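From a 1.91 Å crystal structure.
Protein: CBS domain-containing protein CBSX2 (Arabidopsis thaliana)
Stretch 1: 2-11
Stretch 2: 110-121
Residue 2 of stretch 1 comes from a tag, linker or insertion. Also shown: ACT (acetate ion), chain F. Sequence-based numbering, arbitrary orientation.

Stretch 1 (2-11) TGYTVGDFMT
Stretch 2 (110-121) VVRDSTNLEDAA

The two stretches, more than a hundred residues apart in one chain, are joined by a short run of backbone hydrogen bonds around a single beta bridge, backed by a small apolar cluster centred on Val6 and Leu117.

The register is set by Thr5 CA lying 4.4 Å from Asn116 CA, and by Gly7 CA lying 3.9 Å from Asp113 CA, so the chains run in opposite directions past each other. Thr5 is extended (phi/psi -125/164). Around it, Leu117 N donates to Tyr4 O at 2.9 Å, and Val6 N donates to Thr115 O at 2.7 Å; the same carbonyl lies 3.1 Å from Thr5 CA, a CA-H...O contact. From Val6 the chain turns helical (-51/-44), which lets Gly7 N reach Asp113 O at 2.7 Å. Glycine suits this place because a CB would point toward the other stretch and lie 2.9 Å from Asp113 CB, a clash.

Stretch 2 presents these carbonyls from a type I turn, Arg112 to Thr115, closed by Thr115 N to Arg112 O at 3.1 Å. Thr115, rotamer m, braces it further, its OG1 accepting from Arg112 N at 2.9 Å. Asn116 (-58/132, chi1 t) then caps the helix that begins at Leu117: its OD1 accepts from Asp119 N at 2.9 Å, its short amide side chain reaching forward to a backbone NH of the first turn, which has no helical carbonyl before it to bind.

In stretch 1, Asp8 (m) folds its carboxylate back onto the start of the segment, its OD2 accepting from Thr5 N at 2.8 Å. Thr5 takes rotamer p, which places OG1 2.9 Å from Asp8 OD2 and 3.2 Å from Asp113 O; both bonds would be weak, and which acceptor takes the single proton is not settled.

About 500 Å² is buried in all, with Val6 contributing most and Leu117 the largest share from stretch 2. Val6, chi1 t, sets CG2 3.4 Å from Ala120 CB and 3.9 Å from Val111 CG2. The compact methyl of Ala120, pointing toward stretch 1, fits this close approach, while the branched valines fill the space around it. Leu117 (chi1 t, chi2 p) extends CD2 to 3.9 Å from Phe9 CD2 and 4.1 Å from Tyr4 CB. Phe9, itself buried, adopts chi1 m and chi2 -83°. Tyr4 is also m, but its ring leads away from stretch 2, leaving its CB to make the apolar contact.

At the exposed margin a water donates to Gly3 O at 3.0 Å and weakly accepts from Asn116 ND2 at 3.5 Å, linking the stretches once more.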

ATOM      1  N   THR A   2      15.028 -26.323  -6.298  1.00 53.22           N
ATOM      2  CA  THR A   2      15.898 -26.009  -5.174  1.00 63.43           C
ATOM      3  C   THR A   2      15.766 -24.562  -4.720  1.00 64.24           C
ATOM      4  O   THR A   2      15.877 -23.639  -5.529  1.00 66.56           O
ATOM      5  N   GLY A   3      15.539 -24.367  -3.420  1.00 52.76           N
ATOM      6  CA  GLY A   3      15.333 -23.041  -2.850  1.00 32.02           C
ATOM      7  C   GLY A   3      13.861 -22.843  -2.523  1.00 43.78           C
ATOM      8  O   GLY A   3      13.030 -23.719  -2.779  1.00 35.65           O
ATOM      9  N   TYR A   4      13.516 -21.689  -1.971  1.00 39.16           N
ATOM     10  CA  TYR A   4      12.121 -21.436  -1.628  1.00 36.41           C
ATOM     11  C   TYR A   4      11.239 -21.213  -2.863  1.00 30.58           C
ATOM     12  O   TYR A   4      11.730 -20.944  -3.957  1.00 27.82           O
ATOM     13  CB  TYR A   4      12.003 -20.257  -0.665  1.00 49.31           C
ATOM     14  CG  TYR A   4      12.557 -20.545   0.712  1.00 55.45           C
ATOM     15  CD1 TYR A   4      13.885 -20.274   1.019  1.00 67.05           C
ATOM     16  CD2 TYR A   4      11.752 -21.084   1.706  1.00 60.72           C
ATOM     17  CE1 TYR A   4      14.396 -20.533   2.274  1.00 74.19           C
ATOM     18  CE2 TYR A   4      12.253 -21.345   2.968  1.00 71.02           C
ATOM     19  CZ  TYR A   4      13.574 -21.068   3.243  1.00 78.88           C
ATOM     20  OH  TYR A   4      14.077 -21.326   4.495  1.00 90.27           O
ATOM     21  N   THR A   5       9.933 -21.349  -2.680  1.00 25.86           N
ATOM     22  CA  THR A   5       9.003 -21.182  -3.778  1.00 27.63           C
ATOM     23  C   THR A   5       7.955 -20.116  -3.422  1.00 30.39           C
ATOM     24  O   THR A   5       7.787 -19.753  -2.257  1.00 23.50           O
ATOM     25  CB  THR A   5       8.281 -22.495  -4.082  1.00 23.60           C
ATOM     26  OG1 THR A   5       7.494 -22.861  -2.946  1.00 29.93           O
ATOM     27  CG2 THR A   5       9.291 -23.643  -4.392  1.00 22.41           C
ATOM     28  N   VAL A   6       7.247 -19.626  -4.429  1.00 26.39           N
ATOM     29  CA  VAL A   6       6.181 -18.660  -4.198  1.00 19.59           C
ATOM     30  C   VAL A   6       5.226 -19.155  -3.112  1.00 28.78           C
ATOM     31  O   VAL A   6       4.843 -18.404  -2.220  1.00 24.86           O
ATOM     32  CB  VAL A   6       5.414 -18.377  -5.497  1.00 26.13           C
ATOM     33  CG1 VAL A   6       4.126 -17.583  -5.220  1.00 26.83           C
ATOM     34  CG2 VAL A   6       6.315 -17.646  -6.472  1.00 23.38           C
ATOM     35  N   GLY A   7       4.851 -20.430  -3.175  1.00 30.92           N
ATOM     36  CA  GLY A   7       3.857 -20.959  -2.257  1.00 27.77           C
ATOM     37  C   GLY A   7       4.240 -20.816  -0.801  1.00 22.45           C
ATOM     38  O   GLY A   7       3.384 -20.801   0.085  1.00 30.28           O
ATOM     39  N   ASP A   8       5.539 -20.724  -0.551  1.00 24.84           N
ATOM     40  CA  ASP A   8       6.045 -20.607   0.815  1.00 29.74           C
ATOM     41  C   ASP A   8       5.781 -19.231   1.432  1.00 39.82           C
ATOM     42  O   ASP A   8       5.753 -19.098   2.656  1.00 28.28           O
ATOM     43  CB  ASP A   8       7.548 -20.896   0.851  1.00 28.84           C
ATOM     44  CG  ASP A   8       7.883 -22.320   0.415  1.00 38.59           C
ATOM     45  OD1 ASP A   8       7.211 -23.273   0.870  1.00 28.04           O
ATOM     46  OD2 ASP A   8       8.811 -22.487  -0.399  1.00 25.40           O
ATOM     47  N   PHE A   9       5.603 -18.212   0.597  1.00 30.32           N
ATOM     48  CA  PHE A   9       5.523 -16.835   1.107  1.00 25.63           C
ATOM     49  C   PHE A   9       4.432 -15.958   0.513  1.00 30.86           C
ATOM     50  O   PHE A   9       4.310 -14.793   0.877  1.00 29.48           O
ATOM     51  CB  PHE A   9       6.867 -16.144   0.940  1.00 32.78           C
ATOM     52  CG  PHE A   9       7.972 -16.796   1.715  1.00 35.40           C
ATOM     53  CD1 PHE A   9       8.151 -16.516   3.057  1.00 41.35           C
ATOM     54  CD2 PHE A   9       8.824 -17.692   1.102  1.00 32.78           C
ATOM     55  CE1 PHE A   9       9.159 -17.110   3.771  1.00 40.44           C
ATOM     56  CE2 PHE A   9       9.841 -18.293   1.814  1.00 46.01           C
ATOM     57  CZ  PHE A   9      10.005 -18.004   3.152  1.00 40.60           C
HETATM   58  N   MSE A  10       3.639 -16.510  -0.393  1.00 32.81           N
HETATM   59  CA  MSE A  10       2.570 -15.735  -1.017  1.00 28.06           C
HETATM   60  C   MSE A  10       1.467 -15.377  -0.036  1.00 29.75           C
HETATM   61  O   MSE A  10       1.293 -16.015   1.009  1.00 28.02           O
HETATM   62  CB  MSE A  10       1.939 -16.534  -2.150  1.00 26.55           C
HETATM   63  CG  MSE A  10       1.104 -17.685  -1.635  1.00 23.42           C
HETATM   64 SE   MSE A  10       0.409 -18.728  -3.107  1.00 30.06          SE
HETATM   65  CE  MSE A  10      -0.924 -19.795  -2.136  1.00 28.30           C
ATOM     66  N   THR A  11       0.708 -14.357  -0.404  1.00 24.02           N
ATOM     67  CA  THR A  11      -0.494 -13.990   0.307  1.00 21.15           C
ATOM     68  C   THR A  11      -1.556 -15.018  -0.024  1.00 27.84           C
ATOM     69  O   THR A  11      -1.896 -15.201  -1.193  1.00 38.63           O
ATOM     70  CB  THR A  11      -0.975 -12.597  -0.154  1.00 21.73           C
ATOM     71  OG1 THR A  11       0.086 -11.653   0.045  1.00 27.55           O
ATOM     72  CG2 THR A  11      -2.199 -12.159   0.628  1.00 29.70           C
ATOM     73  N   VAL A 110       1.465 -14.171 -14.312  1.00 36.04           N
ATOM     74  CA  VAL A 110       1.199 -14.930 -13.095  1.00 22.59           C
ATOM     75  C   VAL A 110       2.295 -15.953 -12.790  1.00 30.22           C
ATOM     76  O   VAL A 110       3.116 -16.296 -13.649  1.00 32.56           O
ATOM     77  CB  VAL A 110      -0.148 -15.681 -13.147  1.00 35.15           C
ATOM     78  CG1 VAL A 110      -1.303 -14.735 -13.519  1.00 21.35           C
ATOM     79  CG2 VAL A 110      -0.068 -16.858 -14.110  1.00 33.97           C
ATOM     80  N   VAL A 111       2.298 -16.446 -11.557  1.00 29.18           N
ATOM     81  CA  VAL A 111       3.213 -17.509 -11.181  1.00 21.84           C
ATOM     82  C   VAL A 111       2.397 -18.638 -10.581  1.00 28.26           C
ATOM     83  O   VAL A 111       1.182 -18.513 -10.419  1.00 23.84           O
ATOM     84  CB  VAL A 111       4.255 -17.028 -10.160  1.00 28.47           C
ATOM     85  CG1 VAL A 111       5.177 -15.997 -10.792  1.00 32.60           C
ATOM     86  CG2 VAL A 111       3.565 -16.448  -8.937  1.00 33.61           C
ATOM     87  N   ARG A 112       3.068 -19.748 -10.289  1.00 28.86           N
ATOM     88  CA  ARG A 112       2.444 -20.881  -9.624  1.00 27.21           C
ATOM     89  C   ARG A 112       3.008 -20.945  -8.201  1.00 22.10           C
ATOM     90  O   ARG A 112       4.012 -20.302  -7.916  1.00 27.00           O
ATOM     91  CB  ARG A 112       2.802 -22.139 -10.408  1.00 27.90           C
ATOM     92  CG  ARG A 112       2.474 -21.965 -11.885  1.00 31.99           C
ATOM     93  CD  ARG A 112       0.983 -21.963 -12.043  1.00 31.99           C
ATOM     94  NE  ARG A 112       0.549 -23.307 -11.739  1.00 42.59           N
ATOM     95  CZ  ARG A 112       0.301 -24.212 -12.671  1.00 41.10           C
ATOM     96  NH1 ARG A 112       0.369 -23.873 -13.958  1.00 61.50           N
ATOM     97  NH2 ARG A 112      -0.051 -25.425 -12.308  1.00 36.63           N
ATOM     98  N   ASP A 113       2.395 -21.711  -7.299  1.00 24.70           N
ATOM     99  CA  ASP A 113       2.979 -21.800  -5.962  1.00 31.18           C
ATOM    100  C   ASP A 113       4.352 -22.482  -5.980  1.00 35.90           C
ATOM    101  O   ASP A 113       5.168 -22.280  -5.079  1.00 27.85           O
ATOM    102  CB  ASP A 113       2.037 -22.478  -4.952  1.00 31.57           C
ATOM    103  CG  ASP A 113       1.610 -23.868  -5.367  1.00 31.38           C
ATOM    104  OD1 ASP A 113       2.288 -24.520  -6.199  1.00 27.26           O
ATOM    105  OD2 ASP A 113       0.577 -24.312  -4.834  1.00 30.79           O
ATOM    106  N   SER A 114       4.605 -23.271  -7.024  1.00 23.07           N
ATOM    107  CA  SER A 114       5.860 -24.001  -7.171  1.00 30.50           C
ATOM    108  C   SER A 114       6.949 -23.143  -7.795  1.00 29.53           C
ATOM    109  O   SER A 114       8.100 -23.550  -7.857  1.00 30.43           O
ATOM    110  CB  SER A 114       5.646 -25.235  -8.046  1.00 36.45           C
ATOM    111  OG  SER A 114       5.038 -24.856  -9.273  1.00 32.33           O
ATOM    112  N   THR A 115       6.584 -21.956  -8.261  1.00 31.26           N
ATOM    113  CA  THR A 115       7.554 -21.072  -8.889  1.00 30.19           C
ATOM    114  C   THR A 115       8.664 -20.727  -7.914  1.00 28.43           C
ATOM    115  O   THR A 115       8.407 -20.424  -6.756  1.00 32.71           O
ATOM    116  CB  THR A 115       6.883 -19.783  -9.399  1.00 34.37           C
ATOM    117  OG1 THR A 115       5.924 -20.125 -10.399  1.00 30.05           O
ATOM    118  CG2 THR A 115       7.904 -18.842 -10.008  1.00 36.29           C
ATOM    119  N   ASN A 116       9.900 -20.804  -8.395  1.00 34.49           N
ATOM    120  CA  ASN A 116      11.069 -20.452  -7.605  1.00 32.04           C
ATOM    121  C   ASN A 116      10.958 -19.012  -7.116  1.00 32.32           C
ATOM    122  O   ASN A 116      10.630 -18.111  -7.880  1.00 32.25           O
ATOM    123  CB  ASN A 116      12.339 -20.655  -8.437  1.00 32.45           C
ATOM    124  CG  ASN A 116      13.570 -20.061  -7.779  1.00 38.51           C
ATOM    125  OD1 ASN A 116      13.961 -18.927  -8.067  1.00 42.71           O
ATOM    126  ND2 ASN A 116      14.191 -20.829  -6.894  1.00 47.35           N
ATOM    127  N   LEU A 117      11.208 -18.804  -5.829  1.00 34.15           N
ATOM    128  CA  LEU A 117      11.003 -17.490  -5.219  1.00 29.97           C
ATOM    129  C   LEU A 117      11.857 -16.410  -5.865  1.00 30.00           C
ATOM    130  O   LEU A 117      11.373 -15.304  -6.111  1.00 32.62           O
ATOM    131  CB  LEU A 117      11.264 -17.530  -3.715  1.00 30.08           C
ATOM    132  CG  LEU A 117      10.961 -16.227  -2.966  1.00 29.66           C
ATOM    133  CD1 LEU A 117       9.481 -15.913  -3.046  1.00 32.07           C
ATOM    134  CD2 LEU A 117      11.406 -16.324  -1.526  1.00 40.25           C
ATOM    135  N   GLU A 118      13.125 -16.713  -6.129  1.00 27.57           N
ATOM    136  CA  GLU A 118      14.023 -15.739  -6.754  1.00 29.99           C
ATOM    137  C   GLU A 118      13.560 -15.356  -8.156  1.00 34.43           C
ATOM    138  O   GLU A 118      13.657 -14.200  -8.540  1.00 31.23           O
ATOM    139  CB  GLU A 118      15.470 -16.253  -6.794  1.00 30.01           C
ATOM    140  CG  GLU A 118      16.002 -16.617  -5.415  1.00 45.04           C
ATOM    141  CD  GLU A 118      17.530 -16.622  -5.330  1.00 59.41           C
ATOM    142  OE1 GLU A 118      18.183 -15.965  -6.171  1.00 60.59           O
ATOM    143  OE2 GLU A 118      18.074 -17.279  -4.414  1.00 78.07           O
ATOM    144  N   ASP A 119      13.082 -16.329  -8.928  1.00 30.61           N
ATOM    145  CA  ASP A 119      12.514 -16.032 -10.237  1.00 39.12           C
ATOM    146  C   ASP A 119      11.300 -15.118 -10.080  1.00 30.55           C
ATOM    147  O   ASP A 119      11.181 -14.112 -10.770  1.00 36.14           O
ATOM    148  CB  ASP A 119      12.098 -17.315 -10.951  1.00 33.39           C
ATOM    149  CG  ASP A 119      13.271 -18.042 -11.572  1.00 45.29           C
ATOM    150  OD1 ASP A 119      14.423 -17.627 -11.338  1.00 46.00           O
ATOM    151  OD2 ASP A 119      13.039 -19.034 -12.298  1.00 59.01           O
ATOM    152  N   ALA A 120      10.401 -15.479  -9.170  1.00 25.85           N
ATOM    153  CA  ALA A 120       9.198 -14.690  -8.958  1.00 32.69           C
ATOM    154  C   ALA A 120       9.546 -13.276  -8.508  1.00 28.96           C
ATOM    155  O   ALA A 120       8.945 -12.306  -8.953  1.00 32.42           O
ATOM    156  CB  ALA A 120       8.282 -15.372  -7.954  1.00 29.78           C
ATOM    157  N   ALA A 121      10.543 -13.155  -7.642  1.00 26.62           N
ATOM    158  CA  ALA A 121      10.942 -11.849  -7.143  1.00 30.38           C
ATOM    159  C   ALA A 121      11.355 -10.925  -8.293  1.00 41.02           C
ATOM    160  O   ALA A 121      10.978  -9.755  -8.336  1.00 35.45           O
ATOM    161  CB  ALA A 121      12.069 -11.999  -6.130  1.00 28.95           C
TER
HETATM  162  C   ACT F   5      16.258 -19.518  -1.878  1.00 76.07           C
HETATM  163  O   ACT F   5      16.918 -18.509  -1.536  1.00 80.27           O
HETATM  164  OXT ACT F   5      15.498 -19.983  -0.998  1.00 67.19           O
HETATM  165  CH3 ACT F   5      16.366 -20.126  -3.253  1.00 66.84           C
HETATM  166  O   HOH W   1      12.535 -23.676  -5.766  1.00 43.81           O